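Local coordinates for mRNA export factor MEX67 (PDB 1Q40), which probably serves in mRNA export from the nucleus, its NTF2-like domain forming a complex with another protein, at residues K26-N31 with T110-I115; S46-S51 with T203-P208; Q106-R111 with A146-D151; S122-K127 with T137-F142; R185-I190 with M197-D202. All coordinates share one frame; numbering follows the deposited sequence.

Contact 1: residues K26-N31 with T110-I115; sequences KLWDAN and TRHDII
In this NTF2-like domain, Asp29 and Trp28 at the C-terminal end of helix 14-29 meet Thr110 and His112, at and just past strand 109-111. The contact ties the end of the helix to the curved sheet it packs on. The carboxylate of Asp29 receives three hydrogen bonds. His112 ND1 donates to Asp29 OD1 at 2.9 Å, on the syn lone pair of that oxygen. The ring and the carboxylate are nearly coplanar, with planes 16° apart. Thr110 OG1 donates to the same Asp29 OD1 at 2.8 Å, on its anti side. It gets there because OG1 stands between the backbone N and the carbonyl carbon (chi1 50°). The other oxygen, Asp29 OD2, takes the backbone N of His112 at 2.8 Å. The donor lies well out of the carboxylate plane. These bonds fix the rotation of the carboxylate and would favour its charged form. The ND1 bond also holds the His112 ring, which meets Phe142 and Phe183 as well. Trp28 lies next to this polar group, with its CD1 3.5 Å from His112 CE1. Its indole also has cation-pi contacts with Arg32 and Arg185. A water links the two backbones. It donates to Trp28 O at 2.7 Å, more weakly to Asp29 O, and accepts from Thr110 N at 3.2 Å.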
# COMPACT_ATOMS: atom_id res chain seq x y z
N LYS B 26 19.59 8.08 3.08
CA LYS B 26 20.70 9.02 3.10
C LYS B 26 20.92 9.61 1.71
O LYS B 26 20.95 10.82 1.56
CB LYS B 26 21.99 8.34 3.59
CG LYS B 26 23.09 9.34 3.97
CD LYS B 26 24.34 8.62 4.51
CE LYS B 26 25.30 8.20 3.38
NZ LYS B 26 26.71 8.15 3.84
N LEU B 27 21.03 8.74 0.70
CA LEU B 27 21.29 9.17 -0.68
C LEU B 27 20.05 9.75 -1.38
O LEU B 27 20.16 10.63 -2.24
CB LEU B 27 21.85 8.00 -1.51
CG LEU B 27 23.18 7.43 -0.99
CD1 LEU B 27 23.74 6.39 -1.95
CD2 LEU B 27 24.20 8.53 -0.75
N TRP B 28 18.87 9.27 -0.99
CA TRP B 28 17.61 9.82 -1.51
C TRP B 28 17.45 11.29 -1.13
O TRP B 28 16.91 12.08 -1.89
CB TRP B 28 16.41 9.01 -1.01
CG TRP B 28 15.12 9.47 -1.58
CD1 TRP B 28 14.19 10.28 -0.98
CD2 TRP B 28 14.62 9.19 -2.89
NE1 TRP B 28 13.14 10.51 -1.84
CE2 TRP B 28 13.37 9.85 -3.02
CE3 TRP B 28 15.09 8.44 -3.98
CZ2 TRP B 28 12.60 9.79 -4.17
CZ3 TRP B 28 14.32 8.38 -5.13
CH2 TRP B 28 13.10 9.05 -5.22
N ASP B 29 17.92 11.64 0.07
CA ASP B 29 17.92 13.03 0.52
C ASP B 29 19.14 13.81 -0.00
O ASP B 29 19.08 15.03 -0.10
CB ASP B 29 17.91 13.10 2.05
CG ASP B 29 16.64 12.52 2.68
OD1 ASP B 29 15.59 12.37 2.01
OD2 ASP B 29 16.63 12.22 3.89
N ALA B 30 20.23 13.12 -0.31
CA ALA B 30 21.49 13.79 -0.70
C ALA B 30 21.74 13.78 -2.21
O ALA B 30 21.54 14.80 -2.88
CB ALA B 30 22.67 13.16 0.04
N ASN B 31 22.18 12.65 -2.75
CA ASN B 31 22.49 12.54 -4.17
C ASN B 31 21.83 11.30 -4.78
O ASN B 31 22.33 10.19 -4.63
CB ASN B 31 24.00 12.49 -4.37
CG ASN B 31 24.41 12.69 -5.81
OD1 ASN B 31 23.57 12.81 -6.70
ND2 ASN B 31 25.72 12.71 -6.05
N THR B 110 14.10 16.04 -0.47
CA THR B 110 13.53 15.63 0.81
C THR B 110 14.54 15.55 1.94
O THR B 110 15.76 15.50 1.73
CB THR B 110 12.91 14.23 0.67
OG1 THR B 110 13.86 13.33 0.06
CG2 THR B 110 11.70 14.25 -0.29
N ARG B 111 14.01 15.50 3.15
CA ARG B 111 14.74 14.98 4.29
C ARG B 111 13.83 14.05 5.10
O ARG B 111 12.75 14.45 5.54
CB ARG B 111 15.35 16.10 5.13
CG ARG B 111 14.40 17.18 5.55
CD ARG B 111 14.06 17.13 7.03
NE ARG B 111 15.16 17.57 7.87
CZ ARG B 111 15.15 17.50 9.20
NH1 ARG B 111 14.10 16.98 9.84
NH2 ARG B 111 16.20 17.93 9.90
N HIS B 112 14.24 12.79 5.20
CA HIS B 112 13.62 11.79 6.04
C HIS B 112 14.46 11.72 7.32
O HIS B 112 15.65 11.43 7.26
CB HIS B 112 13.65 10.42 5.36
CG HIS B 112 12.87 10.34 4.09
ND1 HIS B 112 13.25 10.98 2.93
CD2 HIS B 112 11.74 9.66 3.78
CE1 HIS B 112 12.38 10.71 1.97
NE2 HIS B 112 11.45 9.91 2.46
N ASP B 113 13.83 11.97 8.46
CA ASP B 113 14.55 12.12 9.72
C ASP B 113 14.67 10.77 10.44
O ASP B 113 14.25 10.62 11.58
CB ASP B 113 13.82 13.17 10.57
CG ASP B 113 14.61 13.63 11.77
OD1 ASP B 113 15.85 13.77 11.69
OD2 ASP B 113 14.03 13.89 12.86
N ILE B 114 15.24 9.78 9.75
CA ILE B 114 15.27 8.40 10.21
C ILE B 114 16.36 8.11 11.25
O ILE B 114 16.20 7.20 12.06
CB ILE B 114 15.39 7.41 9.02
CG1 ILE B 114 15.05 5.98 9.46
CG2 ILE B 114 16.78 7.46 8.38
CD1 ILE B 114 14.17 5.22 8.48
N ILE B 115 17.45 8.88 11.22
CA ILE B 115 18.54 8.71 12.19
C ILE B 115 18.14 9.29 13.56
O ILE B 115 18.29 8.63 14.58
CB ILE B 115 19.85 9.38 11.68
CG1 ILE B 115 20.38 8.65 10.45
CG2 ILE B 115 20.92 9.42 12.78
CD1 ILE B 115 21.26 9.52 9.56
O HOH W 1 16.57 14.78 -2.01

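Contact 2: residues S46-S51 with T203-P208; sequences SMQVDS and TLLIRP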
# COMPACT_ATOMS: atom_id res chain seq x y z
N SER B 46 7.52 3.19 -10.22
CA SER B 46 6.47 4.18 -10.43
C SER B 46 6.03 4.78 -9.10
O SER B 46 6.24 4.21 -8.02
CB SER B 46 5.30 3.59 -11.21
OG SER B 46 4.89 2.33 -10.70
N MSE B 47 5.46 5.98 -9.20
CA MSE B 47 4.96 6.73 -8.07
C MSE B 47 3.46 7.00 -8.26
O MSE B 47 3.02 7.31 -9.37
CB MSE B 47 5.74 8.05 -7.92
CG MSE B 47 5.28 8.95 -6.77
SE MSE B 47 3.83 10.16 -7.30
CE MSE B 47 4.63 10.97 -8.84
N GLN B 48 2.70 6.86 -7.18
CA GLN B 48 1.24 7.09 -7.19
C GLN B 48 0.85 8.06 -6.07
O GLN B 48 1.40 8.01 -4.98
CB GLN B 48 0.51 5.73 -7.05
CG GLN B 48 0.87 4.90 -5.78
CD GLN B 48 0.17 3.53 -5.70
OE1 GLN B 48 -1.04 3.43 -5.86
NE2 GLN B 48 0.95 2.48 -5.44
N VAL B 49 -0.09 8.97 -6.36
CA VAL B 49 -0.64 9.89 -5.38
C VAL B 49 -2.03 9.40 -4.94
O VAL B 49 -2.87 9.04 -5.78
CB VAL B 49 -0.76 11.33 -5.94
CG1 VAL B 49 -1.51 12.24 -4.96
CG2 VAL B 49 0.61 11.88 -6.26
N ASP B 50 -2.24 9.37 -3.63
CA ASP B 50 -3.56 9.12 -3.02
C ASP B 50 -4.01 10.35 -2.23
O ASP B 50 -3.76 10.46 -1.03
CB ASP B 50 -3.49 7.90 -2.10
CG ASP B 50 -4.84 7.53 -1.49
OD1 ASP B 50 -5.86 8.22 -1.77
OD2 ASP B 50 -4.97 6.55 -0.72
N SER B 51 -4.66 11.28 -2.91
CA SER B 51 -5.09 12.54 -2.32
C SER B 51 -6.25 12.37 -1.34
O SER B 51 -6.54 13.28 -0.56
CB SER B 51 -5.44 13.55 -3.41
OG SER B 51 -6.58 13.16 -4.16
N THR B 203 7.88 0.89 -5.73
CA THR B 203 6.64 1.66 -5.81
C THR B 203 6.55 2.63 -4.63
O THR B 203 6.65 2.22 -3.48
CB THR B 203 5.37 0.75 -5.84
OG1 THR B 203 5.41 -0.24 -4.79
CG2 THR B 203 5.34 -0.08 -7.08
N LEU B 204 6.35 3.91 -4.95
CA LEU B 204 6.27 4.98 -3.97
C LEU B 204 4.85 5.52 -3.99
O LEU B 204 4.36 5.90 -5.04
CB LEU B 204 7.23 6.11 -4.34
CG LEU B 204 7.20 7.40 -3.50
CD1 LEU B 204 7.42 7.13 -2.02
CD2 LEU B 204 8.25 8.36 -4.01
N LEU B 205 4.20 5.54 -2.82
CA LEU B 205 2.88 6.11 -2.66
C LEU B 205 2.99 7.39 -1.82
O LEU B 205 3.55 7.37 -0.73
CB LEU B 205 1.94 5.12 -1.99
CG LEU B 205 0.45 5.54 -1.97
CD1 LEU B 205 -0.45 4.35 -2.10
CD2 LEU B 205 0.07 6.29 -0.68
N ILE B 206 2.42 8.48 -2.35
CA ILE B 206 2.45 9.81 -1.74
C ILE B 206 1.03 10.18 -1.31
O ILE B 206 0.09 10.04 -2.09
CB ILE B 206 2.99 10.84 -2.76
CG1 ILE B 206 4.41 10.46 -3.22
CG2 ILE B 206 2.96 12.26 -2.19
CD1 ILE B 206 5.47 10.53 -2.12
N ARG B 207 0.90 10.65 -0.07
CA ARG B 207 -0.39 10.96 0.54
C ARG B 207 -0.27 12.12 1.57
O ARG B 207 0.86 12.54 1.92
CB ARG B 207 -1.00 9.70 1.18
CG ARG B 207 -0.08 8.95 2.13
CD ARG B 207 -0.66 7.64 2.66
NE ARG B 207 0.30 6.91 3.48
CZ ARG B 207 0.43 7.06 4.80
NH1 ARG B 207 1.34 6.34 5.45
NH2 ARG B 207 -0.32 7.93 5.47
N PRO B 208 -1.40 12.68 2.00
CA PRO B 208 -1.35 13.80 2.94
C PRO B 208 -0.61 13.42 4.23
O PRO B 208 -0.70 12.29 4.71
CB PRO B 208 -2.83 14.10 3.21
CG PRO B 208 -3.54 13.59 1.98
CD PRO B 208 -2.78 12.35 1.61
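Gln48 of strand 44-49 packs against Leu205 of strand 198-208, where the two strands run side by side and parallel in the sheet. With Gln48 CG between the backbone N and the carbonyl carbon (chi1 57°), CG lies 3.9 Å from Leu205 CG. Gln48 CD comes within 3.7 Å of Leu205 CD1, while the amide oxygen OE1 bonds to a polar side chain of the other protein chain. Ile206 points to the other face. Its CG1 lies 4.0 Å from CG of Met47, a selenomethionine, and Leu204 packs there too. Ile206 also joins the backbones: its N donates to Gln48 O at 2.9 Å, and its O accepts from Asp50 N at 2.9 Å. Asp50 follows the last paired residue of its strand. Its CB is 4.2 Å from Leu205 CD2, and its OD2 bonds to His53 and to polar side chains of the other chain. Arg207 instead forms a salt bridge with Asp184. The alternation separates two surfaces. Met47, Val49, Leu204 and Ile206 give the sheet an apolar face. The face with Ser46, Gln48, Thr203 and Leu205 meets the other chain, with polar groups among its contacts.

Contact 3: residues Q106-R111 with A146-D151; sequences QLPKTR and AQPEVD
The backbones of Gln106-Lys109 and Ala146-Val150 run nearly antiparallel, their end-to-end directions 161° apart. In this NTF2-like fold they join the start of strand 109-111 to the end of strand 134-146 and the loop after it. A single beta bridge, an antiparallel hydrogen-bonded pair, links Lys109 and Ala146. Lys109 N donates to Ala146 O at 3.0 Å, with a rather bent N-H...O angle of 139°. Beyond this bridge the approach is mostly packing. Pro108 and Pro148 lie side by side and point the same way, with Pro108 CG 4.2 Å from Pro148 CD. Pro148 CB also rests 3.5 Å from Gln106 C. The Gln106 chain crosses Val150 at an angle, and Gln106 CG is 3.9 Å from Val150 CG1. Its amide end turns to other partners, Asn76 and the backbone O of Lys102. The Lys109 chain is extended beyond CG, and its aliphatic carbons come beside Ala146 CB and Gln147 O. Leu107 adds a link on a different side: its side chain packs on Trp28 of helix 14-29, and its backbone O bonds to Arg32. The same carbonyl takes part in a water bridge. The water donates to Leu107 O at 2.9 Å and accepts from Glu149 N at 3.0 Å.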
# COMPACT_ATOMS: atom_id res chain seq x y z
N GLN B 106 12.39 14.41 -10.89
CA GLN B 106 11.13 15.16 -10.89
C GLN B 106 10.34 15.08 -9.57
O GLN B 106 9.23 15.61 -9.47
CB GLN B 106 10.23 14.67 -12.03
CG GLN B 106 10.83 14.88 -13.41
CD GLN B 106 10.00 14.21 -14.48
OE1 GLN B 106 8.88 14.62 -14.75
NE2 GLN B 106 10.54 13.16 -15.07
N LEU B 107 10.91 14.43 -8.57
CA LEU B 107 10.31 14.38 -7.25
C LEU B 107 11.00 15.46 -6.37
O LEU B 107 12.22 15.62 -6.42
CB LEU B 107 10.46 12.99 -6.64
CG LEU B 107 9.61 11.89 -7.32
CD1 LEU B 107 10.06 10.51 -6.91
CD2 LEU B 107 8.15 12.07 -7.03
N PRO B 108 10.22 16.21 -5.60
CA PRO B 108 10.81 17.21 -4.69
C PRO B 108 11.92 16.61 -3.81
O PRO B 108 11.88 15.43 -3.43
CB PRO B 108 9.62 17.68 -3.86
CG PRO B 108 8.43 17.50 -4.79
CD PRO B 108 8.74 16.24 -5.56
N LYS B 109 12.93 17.43 -3.53
CA LYS B 109 14.04 17.06 -2.67
C LYS B 109 13.56 16.99 -1.23
O LYS B 109 12.73 17.79 -0.81
CB LYS B 109 15.19 18.06 -2.83
CG LYS B 109 15.65 18.16 -4.31
CD LYS B 109 16.92 18.95 -4.49
CE LYS B 109 17.35 18.93 -5.95
NZ LYS B 109 18.36 19.96 -6.23
N THR B 110 14.10 16.04 -0.47
CA THR B 110 13.53 15.63 0.81
C THR B 110 14.54 15.55 1.94
O THR B 110 15.76 15.50 1.73
CB THR B 110 12.91 14.23 0.67
OG1 THR B 110 13.86 13.33 0.06
CG2 THR B 110 11.70 14.25 -0.29
N ARG B 111 14.01 15.50 3.15
CA ARG B 111 14.74 14.98 4.29
C ARG B 111 13.83 14.05 5.10
O ARG B 111 12.75 14.45 5.54
CB ARG B 111 15.35 16.10 5.13
CG ARG B 111 14.40 17.18 5.55
CD ARG B 111 14.06 17.13 7.03
NE ARG B 111 15.16 17.57 7.87
CZ ARG B 111 15.15 17.50 9.20
NH1 ARG B 111 14.10 16.98 9.84
NH2 ARG B 111 16.20 17.93 9.90
N ALA B 146 13.30 21.38 -1.06
CA ALA B 146 13.49 22.14 -2.29
C ALA B 146 12.67 21.56 -3.43
O ALA B 146 12.28 20.39 -3.40
CB ALA B 146 15.00 22.19 -2.68
N GLN B 147 12.42 22.40 -4.43
CA GLN B 147 11.73 22.01 -5.66
C GLN B 147 12.53 20.87 -6.30
O GLN B 147 13.72 20.74 -6.03
CB GLN B 147 11.62 23.21 -6.63
CG GLN B 147 12.95 23.68 -7.23
CD GLN B 147 12.87 25.00 -8.01
OE1 GLN B 147 12.11 25.91 -7.66
NE2 GLN B 147 13.69 25.12 -9.06
N PRO B 148 11.90 20.05 -7.13
CA PRO B 148 12.64 19.02 -7.86
C PRO B 148 13.67 19.62 -8.82
O PRO B 148 13.53 20.76 -9.28
CB PRO B 148 11.55 18.25 -8.63
CG PRO B 148 10.38 19.12 -8.64
CD PRO B 148 10.46 20.01 -7.43
N GLU B 149 14.72 18.87 -9.11
CA GLU B 149 15.72 19.28 -10.08
C GLU B 149 15.07 19.60 -11.43
O GLU B 149 15.39 20.62 -12.06
CB GLU B 149 16.79 18.20 -10.25
CG GLU B 149 17.80 18.50 -11.35
CD GLU B 149 18.99 17.57 -11.34
OE1 GLU B 149 18.93 16.54 -10.63
OE2 GLU B 149 19.97 17.86 -12.04
N VAL B 150 14.13 18.75 -11.83
CA VAL B 150 13.42 18.86 -13.10
C VAL B 150 11.93 19.02 -12.81
O VAL B 150 11.33 18.20 -12.11
CB VAL B 150 13.63 17.59 -13.96
CG1 VAL B 150 12.82 17.65 -15.27
CG2 VAL B 150 15.11 17.40 -14.26
N ASP B 151 11.32 20.08 -13.33
CA ASP B 151 9.91 20.38 -13.04
C ASP B 151 9.01 19.52 -13.93
O ASP B 151 8.92 19.77 -15.12
CB ASP B 151 9.61 21.87 -13.27
CG ASP B 151 8.30 22.32 -12.63
OD1 ASP B 151 7.34 21.52 -12.51
OD2 ASP B 151 8.16 23.50 -12.21
O HOH W 2 14.88 16.33 -7.47

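Contact 4: residues S122-K127 with T137-F142; sequences SMEVYK and TLHGSF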
# COMPACT_ATOMS: atom_id res chain seq x y z
N SER B 122 7.56 2.94 10.22
CA SER B 122 7.34 1.51 10.42
C SER B 122 7.75 0.76 9.15
O SER B 122 7.77 1.32 8.06
CB SER B 122 5.89 1.20 10.80
OG SER B 122 4.97 1.51 9.77
N MSE B 123 8.06 -0.52 9.32
CA MSE B 123 8.62 -1.33 8.25
C MSE B 123 8.23 -2.79 8.41
O MSE B 123 8.21 -3.30 9.52
CB MSE B 123 10.15 -1.20 8.28
CG MSE B 123 10.89 -1.74 7.05
SE MSE B 123 12.87 -1.62 7.24
CE MSE B 123 12.99 -0.12 8.39
N GLU B 124 7.92 -3.45 7.29
CA GLU B 124 7.80 -4.90 7.22
C GLU B 124 8.85 -5.44 6.25
O GLU B 124 9.12 -4.82 5.23
CB GLU B 124 6.41 -5.32 6.73
CG GLU B 124 5.26 -4.76 7.55
CD GLU B 124 4.83 -3.37 7.12
OE1 GLU B 124 4.89 -2.46 7.96
OE2 GLU B 124 4.42 -3.17 5.95
N VAL B 125 9.43 -6.59 6.57
CA VAL B 125 10.37 -7.26 5.67
C VAL B 125 10.12 -8.78 5.70
O VAL B 125 10.02 -9.38 6.76
CB VAL B 125 11.85 -6.91 6.01
CG1 VAL B 125 12.13 -7.05 7.49
CG2 VAL B 125 12.83 -7.78 5.21
N TYR B 126 9.99 -9.36 4.51
CA TYR B 126 9.65 -10.77 4.37
C TYR B 126 10.11 -11.31 3.01
O TYR B 126 10.54 -10.55 2.16
CB TYR B 126 8.14 -10.98 4.56
CG TYR B 126 7.25 -10.05 3.73
CD1 TYR B 126 6.61 -10.51 2.59
CD2 TYR B 126 7.05 -8.72 4.10
CE1 TYR B 126 5.79 -9.68 1.82
CE2 TYR B 126 6.23 -7.86 3.33
CZ TYR B 126 5.60 -8.36 2.20
OH TYR B 126 4.79 -7.56 1.43
N LYS B 127 10.02 -12.62 2.82
CA LYS B 127 10.47 -13.27 1.60
C LYS B 127 9.54 -13.01 0.40
O LYS B 127 8.32 -13.06 0.53
CB LYS B 127 10.61 -14.78 1.80
CG LYS B 127 11.86 -15.22 2.55
CD LYS B 127 11.97 -16.75 2.59
CE LYS B 127 13.10 -17.23 3.50
NZ LYS B 127 13.44 -18.67 3.26
N THR B 137 8.91 -2.96 2.85
CA THR B 137 7.95 -1.86 2.80
C THR B 137 8.16 -0.91 3.98
O THR B 137 8.17 -1.32 5.14
CB THR B 137 6.52 -2.41 2.78
OG1 THR B 137 6.31 -3.09 1.54
CG2 THR B 137 5.49 -1.31 2.74
N LEU B 138 8.33 0.37 3.66
CA LEU B 138 8.56 1.42 4.63
C LEU B 138 7.39 2.39 4.61
O LEU B 138 6.87 2.73 3.55
CB LEU B 138 9.85 2.16 4.28
CG LEU B 138 10.25 3.34 5.19
CD1 LEU B 138 10.64 2.84 6.55
CD2 LEU B 138 11.36 4.19 4.57
N HIS B 139 6.96 2.82 5.80
CA HIS B 139 5.87 3.78 5.99
C HIS B 139 6.38 4.92 6.85
O HIS B 139 7.08 4.70 7.83
CB HIS B 139 4.67 3.14 6.69
CG HIS B 139 4.26 1.81 6.13
ND1 HIS B 139 3.37 1.69 5.08
CD2 HIS B 139 4.57 0.55 6.50
CE1 HIS B 139 3.20 0.41 4.80
NE2 HIS B 139 3.91 -0.30 5.65
N GLY B 140 6.00 6.15 6.51
CA GLY B 140 6.41 7.29 7.31
C GLY B 140 6.05 8.64 6.72
O GLY B 140 5.03 8.77 6.04
N SER B 141 6.90 9.62 6.99
CA SER B 141 6.74 10.98 6.45
C SER B 141 8.09 11.62 6.11
O SER B 141 9.14 11.13 6.49
CB SER B 141 5.98 11.85 7.46
OG SER B 141 6.67 11.93 8.70
N PHE B 142 8.03 12.71 5.34
CA PHE B 142 9.23 13.50 5.03
C PHE B 142 8.91 14.99 4.93
O PHE B 142 7.75 15.38 4.82
CB PHE B 142 9.93 13.00 3.74
CG PHE B 142 9.05 13.00 2.50
CD1 PHE B 142 8.75 14.19 1.83
CD2 PHE B 142 8.55 11.82 1.99
CE1 PHE B 142 7.94 14.18 0.68
CE2 PHE B 142 7.74 11.82 0.84
CZ PHE B 142 7.45 12.99 0.19
O HOH W 3 5.04 -5.19 1.73
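His139 turns the edge of its ring to the carboxylate of Glu124, across the beta hairpin of strands 122-127 and 134-146. The two side chains cross at about a right angle, yet ring and carboxylate planes are only 24° apart. His139 NE2 donates to Glu124 OE2 at 2.9 Å, although the place of OE2 is less sure. The bend at chi2 (85°) brings Glu124 CD round towards the ring. Ser122 is on the same face of the sheet, with OG 3.4 Å from His139 CD2. This buried hydroxyl has no hydrogen-bonding partner in the model. Met123, a selenomethionine, and Leu138 form a non-hydrogen-bonded pair on the opposite face. Met123 CE lies 4.2 Å from Leu138 CD1. Both side chains pack on helix 14-29, at Ile21 and Leu25. The backbones are joined by two hydrogen-bonded pairs. Ser122 N and His139 O are 3.0 Å apart, and His139 N and Ser122 O 2.8 Å. Glu124 and Thr137 exchange a second such pair of bonds. His139 ND1 bonds to Asp184. If the NE2 bond to Glu124 is as modelled, the two carboxylates may favour a charged imidazole. Outside this strand pair, Glu124 OE1 has a basic side chain of the other protein chain as its salt-bridge partner, so the charged groups reach the interface.

Contact 5: residues R185-I190 with M197-D202; sequences RTFVVI and MIVASD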
# COMPACT_ATOMS: atom_id res chain seq x y z
N ARG B 185 6.54 3.02 0.75
CA ARG B 185 7.42 2.64 -0.33
C ARG B 185 7.80 1.16 -0.23
O ARG B 185 8.25 0.72 0.83
CB ARG B 185 8.67 3.50 -0.32
CG ARG B 185 9.44 3.47 -1.62
CD ARG B 185 10.52 4.54 -1.73
NE ARG B 185 11.11 4.54 -3.06
CZ ARG B 185 11.89 5.49 -3.55
NH1 ARG B 185 12.37 5.37 -4.78
NH2 ARG B 185 12.20 6.56 -2.84
N THR B 186 7.63 0.43 -1.33
CA THR B 186 7.87 -1.01 -1.40
C THR B 186 8.98 -1.32 -2.40
O THR B 186 8.92 -0.90 -3.55
CB THR B 186 6.57 -1.73 -1.81
OG1 THR B 186 5.59 -1.57 -0.80
CG2 THR B 186 6.76 -3.25 -1.89
N PHE B 187 9.99 -2.05 -1.93
CA PHE B 187 11.10 -2.52 -2.74
C PHE B 187 11.04 -4.06 -2.84
O PHE B 187 10.82 -4.73 -1.83
CB PHE B 187 12.43 -2.15 -2.09
CG PHE B 187 12.64 -0.67 -1.86
CD1 PHE B 187 13.27 0.11 -2.81
CD2 PHE B 187 12.24 -0.08 -0.66
CE1 PHE B 187 13.50 1.47 -2.59
CE2 PHE B 187 12.45 1.27 -0.43
CZ PHE B 187 13.09 2.05 -1.39
N VAL B 188 11.23 -4.62 -4.03
CA VAL B 188 11.60 -6.02 -4.17
C VAL B 188 13.10 -6.03 -4.46
O VAL B 188 13.52 -5.50 -5.49
CB VAL B 188 10.84 -6.73 -5.31
CG1 VAL B 188 11.28 -8.18 -5.44
CG2 VAL B 188 9.35 -6.65 -5.08
N VAL B 189 13.89 -6.59 -3.55
CA VAL B 189 15.35 -6.61 -3.68
C VAL B 189 15.82 -8.05 -3.94
O VAL B 189 15.40 -8.98 -3.26
CB VAL B 189 16.02 -6.06 -2.41
CG1 VAL B 189 17.53 -5.87 -2.63
CG2 VAL B 189 15.37 -4.74 -1.98
N ILE B 190 16.69 -8.22 -4.94
CA ILE B 190 17.19 -9.53 -5.35
C ILE B 190 18.73 -9.59 -5.34
O ILE B 190 19.39 -8.56 -5.32
CB ILE B 190 16.62 -9.91 -6.74
CG1 ILE B 190 17.07 -8.93 -7.82
CG2 ILE B 190 15.09 -9.96 -6.69
CD1 ILE B 190 16.68 -9.33 -9.24
N MSE B 197 23.17 -6.10 -4.58
CA MSE B 197 21.73 -5.95 -4.38
C MSE B 197 21.13 -5.19 -5.56
O MSE B 197 21.63 -4.14 -5.95
CB MSE B 197 21.42 -5.21 -3.07
CG MSE B 197 21.53 -6.09 -1.82
SE MSE B 197 21.00 -5.20 -0.17
CE MSE B 197 22.50 -3.99 0.05
N ILE B 198 20.06 -5.75 -6.14
CA ILE B 198 19.36 -5.13 -7.26
C ILE B 198 17.89 -4.91 -6.88
O ILE B 198 17.20 -5.84 -6.49
CB ILE B 198 19.45 -6.05 -8.51
CG1 ILE B 198 20.91 -6.20 -8.96
CG2 ILE B 198 18.57 -5.53 -9.64
CD1 ILE B 198 21.62 -4.90 -9.30
N VAL B 199 17.43 -3.66 -6.98
CA VAL B 199 16.02 -3.35 -6.84
C VAL B 199 15.30 -3.71 -8.14
O VAL B 199 15.48 -3.05 -9.17
CB VAL B 199 15.79 -1.85 -6.49
CG1 VAL B 199 14.30 -1.54 -6.34
CG2 VAL B 199 16.53 -1.48 -5.20
N ALA B 200 14.52 -4.78 -8.08
CA ALA B 200 13.72 -5.25 -9.21
C ALA B 200 12.47 -4.39 -9.43
O ALA B 200 12.06 -4.17 -10.56
CB ALA B 200 13.30 -6.69 -9.00
N SER B 201 11.86 -3.97 -8.33
CA SER B 201 10.60 -3.22 -8.33
C SER B 201 10.61 -2.22 -7.18
O SER B 201 11.12 -2.51 -6.10
CB SER B 201 9.40 -4.17 -8.18
OG SER B 201 8.19 -3.45 -7.94
N ASP B 202 10.03 -1.05 -7.41
CA ASP B 202 10.07 0.07 -6.48
C ASP B 202 8.80 0.89 -6.71
O ASP B 202 8.64 1.48 -7.78
CB ASP B 202 11.32 0.88 -6.79
CG ASP B 202 11.57 2.02 -5.83
OD1 ASP B 202 10.69 2.37 -5.01
OD2 ASP B 202 12.65 2.65 -5.84
O HOH W 4 7.51 -2.78 -5.46
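Arg185 and Asp202 form the one salt bridge between these two strands of a beta hairpin. The guanidinium grips the carboxylate side-on, with one nitrogen to each oxygen. Arg185 NE meets Asp202 OD1 at 2.9 Å, in the guanidinium plane and nearly straight (171°). Arg185 NH1 meets Asp202 OD2 at 2.9 Å, tilted from both planes. The extended arginine chain, with CG anti to the backbone N (chi1 -163°), runs to this carboxylate, whose OD2 also bonds to Tyr39. Backbone hydrogen bonds hold the rest. Val188 N donates to Ser201 O at 3.0 Å, and Ala200 N to Val188 O at 2.9 Å. Ile190 and Ile198 exchange two bonds. The register slips by one residue between Val188 and Val189, a beta bulge at Ala200. Ser201 N, buried here, has no partner in the model. Apolar contacts fill both faces. Phe187 CD1 lies 4.0 Å from Val199 CG1, which sits at the ring edge. Ile190 CG1 is 3.8 Å from Ile198 CB on the other face. A water bridges Thr186 O and Ser201 OG, a hydroxyl that also bonds to the other protein chain. Phe187 meets Phe20 and Tyr24 of helix 14-29 edge-to-face, while strands 134-146 and 44-49 flank the hairpin in the sheet.

In the fold
All five contacts involve one curved sheet, with the helix against it or a loop beside it. Contacts 2, 4 and 5 pair strands and are largely buried. Contact 2 is parallel; contacts 4 and 5 are antiparallel hairpins. Contacts 2 and 5 share strand 198-208, and strands 134-146 and 181-190 join contact 4 to contact 5. These three also present polar side chains to the other protein chain. Contacts 1 and 3 share strand 109-111 and are not touched by that chain. Contact 1 is buried and rests on a carboxylate. Contact 3 is partly exposed, with proline packing and a single direct hydrogen bond. Phe142 of contact 4 packs on Ile206 of contact 2.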